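Local coordinates for protein acetyl-CoA C-acetyltransferase (Syntrophomonas wolfei subsp. wolfei, PDB 7N7Z) that probably catalyses the thiolase reaction, joining two acetyl-CoA molecules into acetoacetyl-CoA or splitting that product again, at residues B[40-44]-B[45-49]; B[225-228]-B[229-233]; B[363-366]-B[367-370]. All blocks are in the same frame, centred on the assembly; numbering follows the deposited sequence.

In the fold
These are three local contacts of one thiolase chain, each between residues a few positions apart, met in series along the sequence. Contact 1 ends helix 30-45 and contact 2 starts the short helix 229-232; both belong to the N-terminal thiolase domain, on opposite sides of the chain's centre, with their own centres about 42 Å apart. Contact 3 is buried in helix 360-378 of the C-terminal domain, its centre about 5 Å from that of the chain, about 18 Å from that of contact 1 and about 27 Å from that of contact 2. Contact 3 alone adjoins the predicted active site: the side chain of Thr363 is about 3 Å from that of His358 and about 6 Å from that of Cys92.

Contact 1: residues B[40-44]-B[45-49]; sequences AAIER and AGVDP
A Schellman motif closes helix 30-45 here, where Ile42 meets the chain as it turns off beyond Ala45. The last regular helical bond runs from Ala45 N to Ala41 O at 3.0 Å. Gly46, with positive phi (75°), then breaks the helix and turns its N-H back into the final turn: Gly46 N hydrogen-bonds to Glu43 O at 2.9 Å, standing well above that carbonyl's plane, and makes a second, weak bond to Ile42 O at 3.1 Å. One N-H thus serves two carbonyls of the last turn. Side-chain packing at the stop comes from Ile42. Its CG2, set anti to the backbone N (CG1 at chi1 -70°), reaches the departing loop. There Ile42 CG2 makes a van der Waals touch on Val47 O at 3.4 Å and apolar contacts with Val47 CG1 at 3.9 Å and Pro49 CD at 4.1 Å. Ile42, Ala45 and Val47 also rest on strand 254-264, through Val261 and Met263. Arg44, extended from CG to NE, slants back past Ala40, one guanidinium face near Ala40 CB, and its NH1 and NH2 bond to the carbonyls of Met13, Glu202 and Ile203. The chemistry implies a division of labour: backbone bonds turn the chain, the methyl of Ile42 gives the loop a seat, and the arginine ties the helix to neighbouring backbone.

Contact 2: residues B[225-228]-B[229-233]; sequences RGAS and LETMA
Ser228 and Thr231 grip each other at the start of the short, weakly bonded helix 229-232, with Ser228 in the N-cap position. Ser228 OG takes the N-H of Thr231 at 3.2 Å (N-H...O angle 153°), the capping bond that supplies an acceptor to a first-turn amide. Its place follows from chi1 of 79°, which sets OG between the backbone N and the carbonyl carbon of Ser228. The carbonyl of the same residue is held twice. Met232 N approaches Ser228 O almost in line with the C=O bond at 3.0 Å, and the hydroxyl of Thr231 donates to it from a more bent angle, OG1 to O 2.6 Å, tilted only slightly from the carbonyl plane. With chi1 of 62°, Thr231 turns OG1 back to this carbonyl and leaves CG2 beside the serine hydroxyl, at 3.0 Å from Ser228 OG, a tight and perhaps strained approach. Met232 adds its CG, which lies 3.3 Å from Ser228 O.

For all this closeness, the contact lies at the surface: Thr231 is itself exposed, and Met232 is the buried side chain. The packing is looser at Leu229 and Glu230, also exposed, where Glu230 CB comes no nearer than 4.1 Å to Ser228 OG. Ala233 N makes a weak bond to Glu230 O.

Helix 176-196 backs the turn: Met232 packs on Asp180 and Ala183, Ala227 on Leu184, and Arg176 donates to Met232 O. Further back along the incoming loop, Arg225 lies on Val194 and forms a salt bridge with Asp195, so the same helix flanks the segment from the loop after strand 215-217 to the short helix.

Contact 3: residues B[363-366]-B[367-370]; sequences TGLR and IIVS
Arg366 bends along its helix to reach Ser370, one turn on, and can be followed atom by atom. Its CB sits beside Ile367 N, as any CB does to the next amide. CG leaves anti to the backbone N (chi1 -153°), and bends at chi2 and chi3 lay the chain forward along the helix surface, bringing CD to 3.7 Å from Ser370 OG. NE passes Ile367 N at 4.2 Å. At the tip, CZ and NH2 pass over Ile367 CG2, which covers one face of the guanidinium towards its rim, NH2 to CG2 being 3.7 Å. NH1 points to Ser370 OG, 2.9 Å away and in the guanidinium plane, a bond with an N-H...O angle of 152°.

The side chains of this buried helix 360-378 pack on strands 8-20 and 382-387 and on helix 94-107, as expected of a central helix in the layered alpha-beta-alpha-beta-alpha thiolase fold. Regular bonds run along it, including Ser370 N to Arg366 O at 2.8 Å. Ser370 OG also bonds to Glu202, and Arg366 NH1 has a long, weak ion pair with Glu318. Replacing Arg366 with a leucine would probably leave Ser370 OG without its NH1 donor and take away the positive charge facing Glu318.

On another side of the helix, Leu365 CD1 meets Ile368 CD1 at 4.1 Å, the two side chains crossing near a right angle, and Ile368 packs on Met96 and Ala385. Near the start of the segment, Thr363 OG1 bonds to Pro359 O and to ND1 of His358, the predicted proton acceptor, while its CG2 turns to Ile367 CG2.

Contact 1: residues B[40-44]-B[45-49]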
loop_
_atom_site.group_PDB
_atom_site.type_symbol
_atom_site.label_atom_id
_atom_site.label_comp_id
_atom_site.label_asym_id
_atom_site.label_seq_id
_atom_site.Cartn_x
_atom_site.Cartn_y
_atom_site.Cartn_z
ATOM N N ALA B 40 28.289 13.850 -18.983
ATOM C CA ALA B 40 28.476 14.210 -20.383
ATOM C C ALA B 40 28.674 15.711 -20.538
ATOM O O ALA B 40 29.614 16.160 -21.203
ATOM C CB ALA B 40 27.280 13.736 -21.209
ATOM N N ALA B 41 27.797 16.506 -19.924
ATOM C CA ALA B 41 27.927 17.956 -20.027
ATOM C C ALA B 41 29.247 18.435 -19.433
ATOM O O ALA B 41 29.905 19.317 -19.996
ATOM C CB ALA B 41 26.746 18.636 -19.335
ATOM N N ILE B 42 29.655 17.856 -18.300
ATOM C CA ILE B 42 30.882 18.294 -17.643
ATOM C C ILE B 42 32.094 17.970 -18.508
ATOM O O ILE B 42 32.982 18.809 -18.701
ATOM C CB ILE B 42 31.003 17.659 -16.246
ATOM C CG1 ILE B 42 29.960 18.265 -15.302
ATOM C CG2 ILE B 42 32.412 17.856 -15.695
ATOM C CD1 ILE B 42 29.855 17.562 -13.962
ATOM N N GLU B 43 32.156 16.747 -19.036
ATOM C CA GLU B 43 33.274 16.376 -19.895
ATOM C C GLU B 43 33.315 17.252 -21.141
ATOM O O GLU B 43 34.380 17.740 -21.537
ATOM C CB GLU B 43 33.177 14.905 -20.292
ATOM C CG GLU B 43 34.335 14.455 -21.163
ATOM C CD GLU B 43 34.096 14.744 -22.632
ATOM O OE1 GLU B 43 34.900 15.465 -23.252
ATOM O OE2 GLU B 43 33.110 14.220 -23.175
ATOM N N ARG B 44 32.164 17.435 -21.792
ATOM C CA ARG B 44 32.126 18.225 -23.019
ATOM C C ARG B 44 32.592 19.651 -22.764
ATOM O O ARG B 44 33.275 20.249 -23.603
ATOM C CB ARG B 44 30.714 18.217 -23.601
ATOM C CG ARG B 44 30.286 16.863 -24.137
ATOM C CD ARG B 44 28.787 16.787 -24.352
ATOM N NE ARG B 44 28.391 15.503 -24.917
ATOM C CZ ARG B 44 27.212 15.256 -25.471
ATOM N NH1 ARG B 44 26.274 16.187 -25.547
ATOM N NH2 ARG B 44 26.967 14.044 -25.961
ATOM N N ALA B 45 32.232 20.213 -21.609
ATOM C CA ALA B 45 32.705 21.547 -21.262
ATOM C C ALA B 45 34.211 21.565 -21.037
ATOM O O ALA B 45 34.853 22.603 -21.235
ATOM C CB ALA B 45 31.979 22.052 -20.014
ATOM N N GLY B 46 34.790 20.437 -20.634
ATOM C CA GLY B 46 36.200 20.402 -20.310
ATOM C C GLY B 46 36.537 21.041 -18.984
ATOM O O GLY B 46 37.653 21.542 -18.810
ATOM N N VAL B 47 35.599 21.042 -18.040
ATOM C CA VAL B 47 35.789 21.654 -16.731
ATOM C C VAL B 47 36.041 20.559 -15.707
ATOM O O VAL B 47 35.429 19.485 -15.764
ATOM C CB VAL B 47 34.567 22.503 -16.333
ATOM C CG1 VAL B 47 33.390 21.606 -15.963
ATOM C CG2 VAL B 47 34.918 23.429 -15.179
ATOM N N ASP B 48 36.939 20.827 -14.772
ATOM C CA ASP B 48 37.155 19.913 -13.658
ATOM C C ASP B 48 35.938 19.956 -12.741
ATOM O O ASP B 48 35.591 21.035 -12.246
ATOM C CB ASP B 48 38.416 20.292 -12.889
ATOM C CG ASP B 48 38.533 19.564 -11.564
ATOM O OD1 ASP B 48 38.129 18.384 -11.493
ATOM O OD2 ASP B 48 39.034 20.169 -10.592
ATOM N N PRO B 49 35.254 18.836 -12.496
ATOM C CA PRO B 49 34.070 18.889 -11.623
ATOM C C PRO B 49 34.369 19.395 -10.222
ATOM O O PRO B 49 33.443 19.839 -9.533
ATOM C CB PRO B 49 33.576 17.433 -11.599
ATOM C CG PRO B 49 34.727 16.611 -12.087
ATOM C CD PRO B 49 35.483 17.483 -13.033
#

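Contact 2: residues B[225-228]-B[229-233]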
loop_
_atom_site.group_PDB
_atom_site.type_symbol
_atom_site.label_atom_id
_atom_site.label_comp_id
_atom_site.label_asym_id
_atom_site.label_seq_id
_atom_site.Cartn_x
_atom_site.Cartn_y
_atom_site.Cartn_z
ATOM N N ARG B 225 6.087 5.253 -35.906
ATOM C CA ARG B 225 6.583 4.991 -37.248
ATOM C C ARG B 225 5.430 4.713 -38.205
ATOM O O ARG B 225 4.409 4.129 -37.834
ATOM C CB ARG B 225 7.549 3.806 -37.238
ATOM C CG ARG B 225 8.729 3.979 -36.297
ATOM C CD ARG B 225 9.881 4.697 -36.979
ATOM N NE ARG B 225 10.939 5.045 -36.036
ATOM C CZ ARG B 225 12.236 4.841 -36.235
ATOM N NH1 ARG B 225 12.688 4.286 -37.348
ATOM N NH2 ARG B 225 13.100 5.204 -35.293
ATOM N N GLY B 226 5.606 5.144 -39.452
ATOM C CA GLY B 226 4.600 4.914 -40.467
ATOM C C GLY B 226 3.321 5.690 -40.274
ATOM O O GLY B 226 2.285 5.306 -40.823
ATOM N N ALA B 227 3.360 6.778 -39.509
ATOM C CA ALA B 227 2.158 7.566 -39.278
ATOM C C ALA B 227 1.640 8.148 -40.587
ATOM O O ALA B 227 2.409 8.634 -41.421
ATOM C CB ALA B 227 2.445 8.688 -38.280
ATOM N N SER B 228 0.324 8.086 -40.765
ATOM C CA SER B 228 -0.350 8.692 -41.903
ATOM C C SER B 228 -1.555 9.475 -41.400
ATOM O O SER B 228 -2.039 9.262 -40.285
ATOM C CB SER B 228 -0.792 7.639 -42.929
ATOM O OG SER B 228 -1.983 6.991 -42.514
ATOM N N LEU B 229 -2.039 10.393 -42.240
ATOM C CA LEU B 229 -3.153 11.242 -41.831
ATOM C C LEU B 229 -4.391 10.421 -41.496
ATOM O O LEU B 229 -5.205 10.838 -40.663
ATOM C CB LEU B 229 -3.470 12.255 -42.932
ATOM C CG LEU B 229 -4.170 13.544 -42.494
ATOM C CD1 LEU B 229 -3.344 14.306 -41.461
ATOM C CD2 LEU B 229 -4.460 14.423 -43.700
ATOM N N GLU B 230 -4.551 9.255 -42.124
ATOM C CA GLU B 230 -5.712 8.416 -41.848
ATOM C C GLU B 230 -5.500 7.534 -40.624
ATOM O O GLU B 230 -6.474 7.152 -39.967
ATOM C CB GLU B 230 -6.038 7.558 -43.070
ATOM C CG GLU B 230 -6.768 8.314 -44.173
ATOM C CD GLU B 230 -5.864 9.270 -44.930
ATOM O OE1 GLU B 230 -4.657 8.973 -45.063
ATOM O OE2 GLU B 230 -6.360 10.317 -45.398
ATOM N N THR B 231 -4.248 7.194 -40.307
ATOM C CA THR B 231 -3.983 6.459 -39.075
ATOM C C THR B 231 -4.219 7.340 -37.856
ATOM O O THR B 231 -4.696 6.865 -36.819
ATOM C CB THR B 231 -2.549 5.923 -39.070
ATOM O OG1 THR B 231 -1.626 7.018 -39.123
ATOM C CG2 THR B 231 -2.312 4.989 -40.254
ATOM N N MET B 232 -3.885 8.630 -37.961
ATOM C CA MET B 232 -4.170 9.558 -36.874
ATOM C C MET B 232 -5.665 9.650 -36.602
ATOM O O MET B 232 -6.078 9.824 -35.449
ATOM C CB MET B 232 -3.610 10.944 -37.205
ATOM C CG MET B 232 -2.110 10.978 -37.486
ATOM S SD MET B 232 -1.059 10.893 -36.017
ATOM C CE MET B 232 -1.766 12.181 -34.987
ATOM N N ALA B 233 -6.488 9.530 -37.644
ATOM C CA ALA B 233 -7.934 9.646 -37.505
ATOM C C ALA B 233 -8.579 8.403 -36.909
ATOM O O ALA B 233 -9.762 8.451 -36.554
ATOM C CB ALA B 233 -8.565 9.940 -38.868
#

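Contact 3: residues B[363-366]-B[367-370]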
loop_
_atom_site.group_PDB
_atom_site.type_symbol
_atom_site.label_atom_id
_atom_site.label_comp_id
_atom_site.label_asym_id
_atom_site.label_seq_id
_atom_site.Cartn_x
_atom_site.Cartn_y
_atom_site.Cartn_z
ATOM N N THR B 363 12.236 18.356 -19.737
ATOM C CA THR B 363 11.939 19.007 -21.009
ATOM C C THR B 363 12.372 20.466 -21.011
ATOM O O THR B 363 12.873 20.970 -22.023
ATOM C CB THR B 363 10.446 18.899 -21.313
ATOM O OG1 THR B 363 10.091 17.524 -21.506
ATOM C CG2 THR B 363 10.099 19.694 -22.565
ATOM N N GLY B 364 12.176 21.165 -19.892
ATOM C CA GLY B 364 12.524 22.577 -19.844
ATOM C C GLY B 364 13.946 22.846 -20.297
ATOM O O GLY B 364 14.216 23.848 -20.964
ATOM N N LEU B 365 14.873 21.958 -19.937
ATOM C CA LEU B 365 16.256 22.075 -20.378
ATOM C C LEU B 365 16.528 21.288 -21.651
ATOM O O LEU B 365 17.448 21.635 -22.399
ATOM C CB LEU B 365 17.205 21.600 -19.274
ATOM C CG LEU B 365 18.701 21.694 -19.588
ATOM C CD1 LEU B 365 19.102 23.127 -19.907
ATOM C CD2 LEU B 365 19.519 21.151 -18.427
ATOM N N ARG B 366 15.752 20.233 -21.908
ATOM C CA ARG B 366 15.940 19.449 -23.123
ATOM C C ARG B 366 15.851 20.333 -24.361
ATOM O O ARG B 366 16.719 20.282 -25.241
ATOM C CB ARG B 366 14.898 18.330 -23.190
ATOM C CG ARG B 366 15.340 17.105 -23.979
ATOM C CD ARG B 366 15.121 17.283 -25.477
ATOM N NE ARG B 366 13.705 17.382 -25.814
ATOM C CZ ARG B 366 13.229 17.955 -26.911
ATOM N NH1 ARG B 366 14.031 18.496 -27.815
ATOM N NH2 ARG B 366 11.914 17.987 -27.108
ATOM N N ILE B 367 14.804 21.156 -24.445
ATOM C CA ILE B 367 14.598 21.966 -25.637
ATOM C C ILE B 367 15.647 23.062 -25.759
ATOM O O ILE B 367 15.907 23.540 -26.869
ATOM C CB ILE B 367 13.173 22.553 -25.644
ATOM C CG1 ILE B 367 12.943 23.468 -24.440
ATOM C CG2 ILE B 367 12.141 21.429 -25.652
ATOM C CD1 ILE B 367 11.660 24.273 -24.542
ATOM N N ILE B 368 16.260 23.479 -24.650
ATOM C CA ILE B 368 17.398 24.387 -24.746
ATOM C C ILE B 368 18.592 23.663 -25.354
ATOM O O ILE B 368 19.283 24.197 -26.228
ATOM C CB ILE B 368 17.742 24.972 -23.366
ATOM C CG1 ILE B 368 16.640 25.908 -22.874
ATOM C CG2 ILE B 368 19.055 25.728 -23.423
ATOM C CD1 ILE B 368 16.679 26.129 -21.380
ATOM N N VAL B 369 18.852 22.434 -24.901
ATOM C CA VAL B 369 19.940 21.641 -25.466
ATOM C C VAL B 369 19.714 21.426 -26.957
ATOM O O VAL B 369 20.613 21.644 -27.779
ATOM C CB VAL B 369 20.067 20.300 -24.720
ATOM C CG1 VAL B 369 20.984 19.350 -25.479
ATOM C CG2 VAL B 369 20.574 20.520 -23.303
ATOM N N SER B 370 18.509 20.988 -27.328
ATOM C CA SER B 370 18.216 20.736 -28.735
ATOM C C SER B 370 18.261 22.024 -29.545
ATOM O O SER B 370 18.733 22.028 -30.688
ATOM C CB SER B 370 16.853 20.062 -28.871
ATOM O OG SER B 370 16.878 18.759 -28.319
#